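Local coordinates for cell surface protein (Faecalibacterium prausnitzii A2-165, PDB 4GT6), which is of unknown function but probably binds other proteins through the BspA-type leucine-rich repeat part of a longer extracellular protein, at residues Y84-K90 / M111-T117; L66-P72 / L89-Q95. One frame throughout, in Å; residues are numbered along the deposited sequence.

Contact 1 of 2, residues Y84-K90 / M111-T117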
loop_
_atom_site.group_PDB
_atom_site.type_symbol
_atom_site.label_atom_id
_atom_site.label_comp_id
_atom_site.label_asym_id
_atom_site.label_seq_id
_atom_site.Cartn_x
_atom_site.Cartn_y
_atom_site.Cartn_z
ATOM N N TYR A 84 -15.662 10.291 -3.381
ATOM C CA TYR A 84 -14.278 10.733 -3.440
ATOM C C TYR A 84 -14.128 12.118 -2.794
ATOM O O TYR A 84 -14.894 13.049 -3.102
ATOM C CB TYR A 84 -13.856 10.795 -4.915
ATOM C CG TYR A 84 -12.437 11.265 -5.162
ATOM C CD1 TYR A 84 -11.384 10.357 -5.207
ATOM C CD2 TYR A 84 -12.160 12.608 -5.432
ATOM C CE1 TYR A 84 -10.087 10.766 -5.514
ATOM C CE2 TYR A 84 -10.865 13.033 -5.718
ATOM C CZ TYR A 84 -9.837 12.103 -5.783
ATOM O OH TYR A 84 -8.569 12.491 -6.112
ATOM N N ASN A 85 -13.158 12.238 -1.886
ATOM C CA ASN A 85 -12.804 13.493 -1.222
ATOM C C ASN A 85 -13.947 14.096 -0.379
ATOM O O ASN A 85 -14.099 15.325 -0.341
ATOM C CB ASN A 85 -12.308 14.521 -2.256
ATOM C CG ASN A 85 -11.266 15.446 -1.716
ATOM O OD1 ASN A 85 -10.353 15.018 -0.993
ATOM N ND2 ASN A 85 -11.382 16.731 -2.063
ATOM N N CYS A 86 -14.741 13.232 0.300
ATOM C CA CYS A 86 -15.767 13.666 1.264
ATOM C C CYS A 86 -15.073 13.528 2.621
ATOM O O CYS A 86 -15.200 12.520 3.329
ATOM C CB CYS A 86 -17.029 12.828 1.140
ATOM S SG CYS A 86 -17.957 13.182 -0.375
ATOM N N THR A 87 -14.243 14.517 2.924
ATOM C CA THR A 87 -13.237 14.428 3.987
ATOM C C THR A 87 -13.782 14.578 5.400
ATOM O O THR A 87 -13.018 14.355 6.335
ATOM C CB THR A 87 -12.097 15.442 3.753
ATOM O OG1 THR A 87 -12.665 16.732 3.757
ATOM C CG2 THR A 87 -11.398 15.242 2.390
ATOM N N SER A 88 -15.071 14.905 5.576
ATOM C CA SER A 88 -15.635 14.952 6.929
ATOM C C SER A 88 -16.724 13.880 7.095
ATOM O O SER A 88 -17.389 13.817 8.136
ATOM C CB SER A 88 -16.185 16.354 7.229
ATOM O OG SER A 88 -15.105 17.253 7.476
ATOM N N LEU A 89 -16.914 13.048 6.057
ATOM C CA LEU A 89 -17.915 11.982 6.089
ATOM C C LEU A 89 -17.526 10.967 7.190
ATOM O O LEU A 89 -16.440 10.377 7.128
ATOM C CB LEU A 89 -18.035 11.317 4.713
ATOM C CG LEU A 89 -18.962 10.086 4.598
ATOM C CD1 LEU A 89 -20.433 10.461 4.881
ATOM C CD2 LEU A 89 -18.871 9.475 3.160
ATOM N N LYS A 90 -18.387 10.826 8.211
ATOM C CA LYS A 90 -18.109 9.948 9.368
ATOM C C LYS A 90 -18.643 8.546 9.210
ATOM O O LYS A 90 -18.040 7.596 9.721
ATOM C CB LYS A 90 -18.773 10.507 10.654
ATOM C CG LYS A 90 -18.389 11.925 11.085
ATOM C CD LYS A 90 -16.918 12.032 11.406
ATOM C CE LYS A 90 -16.555 13.283 12.190
ATOM N NZ LYS A 90 -15.076 13.314 12.466
HETATM N N MSE A 111 -12.130 7.121 -1.594
HETATM C CA MSE A 111 -10.765 7.659 -1.476
HETATM C C MSE A 111 -10.776 9.063 -0.865
HETATM O O MSE A 111 -11.647 9.868 -1.197
HETATM C CB MSE A 111 -10.084 7.684 -2.846
HETATM C CG MSE A 111 -8.703 8.311 -2.819
HETATM SE SE MSE A 111 -7.814 7.705 -4.449
HETATM C CE MSE A 111 -6.184 8.806 -4.351
ATOM N N PHE A 112 -9.842 9.318 0.081
ATOM C CA PHE A 112 -9.699 10.581 0.822
ATOM C C PHE A 112 -10.839 10.842 1.815
ATOM O O PHE A 112 -10.919 11.966 2.336
ATOM C CB PHE A 112 -9.518 11.810 -0.109
ATOM C CG PHE A 112 -8.245 11.804 -0.928
ATOM C CD1 PHE A 112 -7.003 11.648 -0.316
ATOM C CD2 PHE A 112 -8.286 12.004 -2.306
ATOM C CE1 PHE A 112 -5.824 11.646 -1.076
ATOM C CE2 PHE A 112 -7.113 12.041 -3.058
ATOM C CZ PHE A 112 -5.886 11.874 -2.438
ATOM N N CYS A 113 -11.664 9.822 2.162
ATOM C CA CYS A 113 -12.683 9.995 3.233
ATOM C C CYS A 113 -11.957 9.725 4.541
ATOM O O CYS A 113 -12.138 8.683 5.180
ATOM C CB CYS A 113 -13.870 9.059 3.017
ATOM S SG CYS A 113 -14.845 9.471 1.541
ATOM N N SER A 114 -11.113 10.700 4.920
ATOM C CA SER A 114 -10.175 10.561 6.031
ATOM C C SER A 114 -10.821 10.597 7.431
ATOM O O SER A 114 -10.125 10.325 8.412
ATOM C CB SER A 114 -9.054 11.594 5.918
ATOM O OG SER A 114 -9.535 12.910 6.117
ATOM N N GLU A 115 -12.142 10.830 7.537
ATOM C CA GLU A 115 -12.815 10.801 8.843
ATOM C C GLU A 115 -13.834 9.671 8.928
ATOM O O GLU A 115 -14.505 9.515 9.955
ATOM C CB GLU A 115 -13.476 12.159 9.167
ATOM C CG GLU A 115 -12.388 13.167 9.475
ATOM C CD GLU A 115 -12.806 14.501 10.063
ATOM O OE1 GLU A 115 -14.021 14.736 10.222
ATOM O OE2 GLU A 115 -11.901 15.273 10.451
ATOM N N LEU A 116 -13.900 8.844 7.870
ATOM C CA LEU A 116 -14.869 7.758 7.769
ATOM C C LEU A 116 -14.507 6.615 8.745
ATOM O O LEU A 116 -13.389 6.126 8.723
ATOM C CB LEU A 116 -14.916 7.266 6.309
ATOM C CG LEU A 116 -15.842 6.104 5.995
ATOM C CD1 LEU A 116 -17.355 6.470 6.253
ATOM C CD2 LEU A 116 -15.616 5.644 4.552
ATOM N N THR A 117 -15.418 6.293 9.662
ATOM C CA THR A 117 -15.162 5.238 10.665
ATOM C C THR A 117 -16.142 4.061 10.574
ATOM O O THR A 117 -15.770 2.940 10.929
ATOM C CB THR A 117 -15.208 5.806 12.098
ATOM O OG1 THR A 117 -16.472 6.441 12.331
ATOM C CG2 THR A 117 -14.079 6.787 12.376
HETATM O O HOH W 1 -14.569 17.329 10.189
HETATM O O HOH W 2 -14.133 10.477 12.430
#
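Lys90 NZ reaches Glu115 OE1 at 2.9 Å, a salt bridge that meets the carboxylate from above its plane. The lysine gets there by a bend at its second torsion (chi2 -62°), after which the chain runs out straight. Two waters flank the pair: one donates to Glu115 OE1 and also bonds Ser88 OG, the other takes a proton from Lys90 NZ and donates to Glu115 O. Replacing Glu115 by an alanine removes the carboxylate, and Lys90 NZ would probably be left without its ionic mate and freer to swing. Backbone bonds close the segments at both ends, Thr117 N to Lys90 O at 2.9 Å and Asn85 N to Met111 O, also 2.9 Å and straight at 180°. These are equivalent loops of consecutive coils in a BspA-type leucine-rich repeat solenoid; each has a type I turn, Cys86 to Leu89 and Cys113 to Leu116, one stacked on the other. Inside, Cys86 CB meets Cys113 SG at 4.0 Å and Leu89 CG meets Leu116 CD1 at 4.3 Å. At the other end Phe112 turns its edge to the Tyr84 face in an offset edge-to-face pair, planes 72° apart, with Tyr84 OH 3.4 Å from Phe112 CE2. Selenomethionine Met111 lies alongside Tyr84, its SE at the ring edge, while His135 meets the Phe112 ring from the next coil.

Contact 2 of 2, residues L66-P72 / L89-Q95; sequences LTSVQIP and LKRVTIQ
Thr93 binds Ile71 and Val69 through its backbone: its O accepts Ile71 N at 2.8 Å, and its N donates to Val69 O at 2.9 Å. Val69 N in turn bonds Arg91 O, and at the two ends Lys90 N bonds Thr67 O and Gln95 N bonds Ile71 O, both at 2.8 Å. Strands 68-71 and 91-94 thus run parallel, 22° between their directions, as neighbours in a three-stranded sheet whose other outer strand is 35-37. One strand from each coil, laid parallel to the next, is the usual way a leucine-rich repeat solenoid is built.

Val69, Ile71, Val92 and Ile94 lie on one side of the pair. Leu89 CD1 packs on Val69 CG2 at 3.6 Å, roughly at a right angle; CG opposite the backbone N (chi1 175°), together with the second torsion, brings CD1 to that methyl. In the conformer modelled here, Ile71 CD1 meets Val92 CG1 at 3.5 Å, the two side chains crossing at a slant. Phe83 and Phe110 add to this interior packing against Val69 and Val92.

On the other side the groups are polar. Gln70, extended, crosses Gln95 at a slant, its OE1 against the aliphatic CG of Gln95 at 3.2 Å; the amide planes are nearly parallel, 20° apart, but the amides are not stacked. One water takes a proton from Gln70 NE2 and bonds Thr93 OG1; in the conformers given, another accepts from Arg91 NH1, at the edge of the guanidinium and in its plane, and bonds Thr67 OG1. The pair is therefore amphipathic: branched aliphatic side chains face the solenoid interior, while on the opposite side Gln70 and Thr93 reach one another through water.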
loop_
_atom_site.group_PDB
_atom_site.type_symbol
_atom_site.label_atom_id
_atom_site.label_comp_id
_atom_site.label_asym_id
_atom_site.label_seq_id
_atom_site.Cartn_x
_atom_site.Cartn_y
_atom_site.Cartn_z
ATOM N N LEU A 66 -20.449 17.607 4.631
ATOM C CA LEU A 66 -21.087 16.284 4.550
ATOM C C LEU A 66 -20.588 15.424 5.684
ATOM O O LEU A 66 -19.381 15.163 5.761
ATOM C CB LEU A 66 -20.829 15.597 3.200
ATOM C CG LEU A 66 -21.448 14.195 3.057
ATOM C CD1 LEU A 66 -22.990 14.237 3.109
ATOM C CD2 LEU A 66 -20.968 13.504 1.758
ATOM N N THR A 67 -21.509 15.000 6.564
ATOM C CA THR A 67 -21.128 14.231 7.755
ATOM C C THR A 67 -21.605 12.768 7.698
ATOM O O THR A 67 -20.972 11.901 8.305
ATOM C CB THR A 67 -21.633 14.972 9.042
ATOM O OG1 THR A 67 -20.882 14.530 10.164
ATOM C CG2 THR A 67 -23.136 14.822 9.301
ATOM N N SER A 68 -22.731 12.505 7.036
ATOM C CA SER A 68 -23.267 11.146 7.015
ATOM C C SER A 68 -24.061 10.870 5.760
ATOM O O SER A 68 -24.602 11.784 5.138
ATOM C CB SER A 68 -24.165 10.916 8.238
ATOM O OG SER A 68 -25.347 11.693 8.149
ATOM N N VAL A 69 -24.082 9.589 5.374
ATOM C CA VAL A 69 -24.809 9.103 4.213
ATOM C C VAL A 69 -25.566 7.842 4.614
ATOM O O VAL A 69 -24.998 6.930 5.215
ATOM C CB VAL A 69 -23.829 8.824 3.030
ATOM C CG1 VAL A 69 -24.536 8.079 1.891
ATOM C CG2 VAL A 69 -23.182 10.109 2.519
ATOM N N GLN A 70 -26.840 7.796 4.276
ATOM C CA GLN A 70 -27.661 6.631 4.490
ATOM C C GLN A 70 -28.029 6.100 3.125
ATOM O O GLN A 70 -28.473 6.873 2.259
ATOM C CB GLN A 70 -28.900 6.999 5.307
ATOM C CG GLN A 70 -29.823 5.838 5.495
ATOM C CD GLN A 70 -31.075 6.310 6.157
ATOM O OE1 GLN A 70 -32.094 6.584 5.510
ATOM N NE2 GLN A 70 -31.013 6.403 7.458
ATOM N N ILE A 71 -27.835 4.781 2.934
ATOM C CA ILE A 71 -28.092 4.065 1.685
ATOM C C ILE A 71 -29.254 3.078 1.887
ATOM O O ILE A 71 -29.225 2.350 2.881
ATOM C CB ILE A 71 -26.782 3.323 1.268
ATOM C CG1 ILE A 71 -25.572 4.295 1.137
ATOM C CG2 ILE A 71 -26.968 2.464 0.008
ATOM C CD1 ILE A 71 -24.231 3.652 0.564
ATOM N N PRO A 72 -30.232 2.971 0.971
ATOM C CA PRO A 72 -31.269 1.953 1.152
ATOM C C PRO A 72 -30.754 0.549 0.802
ATOM O O PRO A 72 -29.756 0.405 0.069
ATOM C CB PRO A 72 -32.360 2.412 0.197
ATOM C CG PRO A 72 -31.631 3.098 -0.908
ATOM C CD PRO A 72 -30.449 3.749 -0.276
ATOM N N LEU A 89 -16.914 13.048 6.057
ATOM C CA LEU A 89 -17.915 11.982 6.089
ATOM C C LEU A 89 -17.526 10.967 7.190
ATOM O O LEU A 89 -16.440 10.377 7.128
ATOM C CB LEU A 89 -18.035 11.317 4.713
ATOM C CG LEU A 89 -18.962 10.086 4.598
ATOM C CD1 LEU A 89 -20.433 10.461 4.881
ATOM C CD2 LEU A 89 -18.871 9.475 3.160
ATOM N N LYS A 90 -18.387 10.826 8.211
ATOM C CA LYS A 90 -18.109 9.948 9.368
ATOM C C LYS A 90 -18.643 8.546 9.210
ATOM O O LYS A 90 -18.040 7.596 9.721
ATOM C CB LYS A 90 -18.773 10.507 10.654
ATOM C CG LYS A 90 -18.389 11.925 11.085
ATOM C CD LYS A 90 -16.918 12.032 11.406
ATOM C CE LYS A 90 -16.555 13.283 12.190
ATOM N NZ LYS A 90 -15.076 13.314 12.466
ATOM N N ARG A 91 -19.812 8.414 8.570
ATOM C CA ARG A 91 -20.491 7.125 8.496
ATOM C C ARG A 91 -21.297 6.955 7.228
ATOM O O ARG A 91 -21.872 7.922 6.709
ATOM C CB ARG A 91 -21.423 6.950 9.727
ATOM C CG ARG A 91 -22.641 7.904 9.794
ATOM C CD ARG A 91 -23.305 7.995 11.173
ATOM N NE ARG A 91 -22.357 8.478 12.178
ATOM C CZ ARG A 91 -22.080 9.759 12.419
ATOM N NH1 ARG A 91 -22.728 10.721 11.772
ATOM N NH2 ARG A 91 -21.157 10.086 13.310
ATOM N N VAL A 92 -21.368 5.721 6.766
ATOM C CA VAL A 92 -22.153 5.317 5.612
ATOM C C VAL A 92 -22.990 4.179 6.148
ATOM O O VAL A 92 -22.423 3.123 6.423
ATOM C CB VAL A 92 -21.267 4.937 4.395
ATOM C CG1 VAL A 92 -22.139 4.454 3.254
ATOM C CG2 VAL A 92 -20.435 6.134 3.940
ATOM N N THR A 93 -24.302 4.396 6.383
ATOM C CA THR A 93 -25.138 3.354 6.982
ATOM C C THR A 93 -26.265 2.878 6.061
ATOM O O THR A 93 -26.516 3.472 5.027
ATOM C CB THR A 93 -25.757 3.877 8.281
ATOM O OG1 THR A 93 -26.571 5.020 7.995
ATOM C CG2 THR A 93 -24.707 4.176 9.360
ATOM N N ILE A 94 -26.958 1.808 6.469
ATOM C CA ILE A 94 -28.084 1.293 5.695
ATOM C C ILE A 94 -29.351 1.802 6.326
ATOM O O ILE A 94 -29.515 1.710 7.542
ATOM C CB ILE A 94 -28.078 -0.266 5.566
ATOM C CG1 ILE A 94 -26.691 -0.813 5.087
ATOM C CG2 ILE A 94 -29.223 -0.745 4.642
ATOM C CD1 ILE A 94 -26.251 -0.357 3.661
ATOM N N GLN A 95 -30.269 2.292 5.501
ATOM C CA GLN A 95 -31.567 2.778 5.951
ATOM C C GLN A 95 -32.266 1.727 6.796
ATOM O O GLN A 95 -32.255 0.544 6.446
ATOM C CB GLN A 95 -32.438 3.172 4.745
ATOM C CG GLN A 95 -33.772 3.840 5.130
ATOM C CD GLN A 95 -34.605 4.269 3.939
ATOM O OE1 GLN A 95 -34.108 4.464 2.825
ATOM N NE2 GLN A 95 -35.901 4.445 4.158
HETATM O O HOH W 3 -21.797 13.399 12.366
HETATM O O HOH W 4 -29.242 5.311 8.950
#

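Contacts 1 and 2 share Leu89 and Lys90, and their centres lie about 11 Å apart. The segment 84-90 leads straight into 89-95, so the middle coil faces a neighbour on each side: residues 66-72 in contact 2 and residues 111-117 in contact 1. Lys90 is bonded through its backbone to the coils on either side. Packing continues between them, with Cys86 SG 3.7 Å from Leu66 CD2 and Leu116 CD1 3.9 Å from Val92 CG2, so apolar packing passes from one contact to the other. The sodium ion, bound by Ser297 and Glu320, belongs to a much later part of the chain, and neither contact contributes to its site.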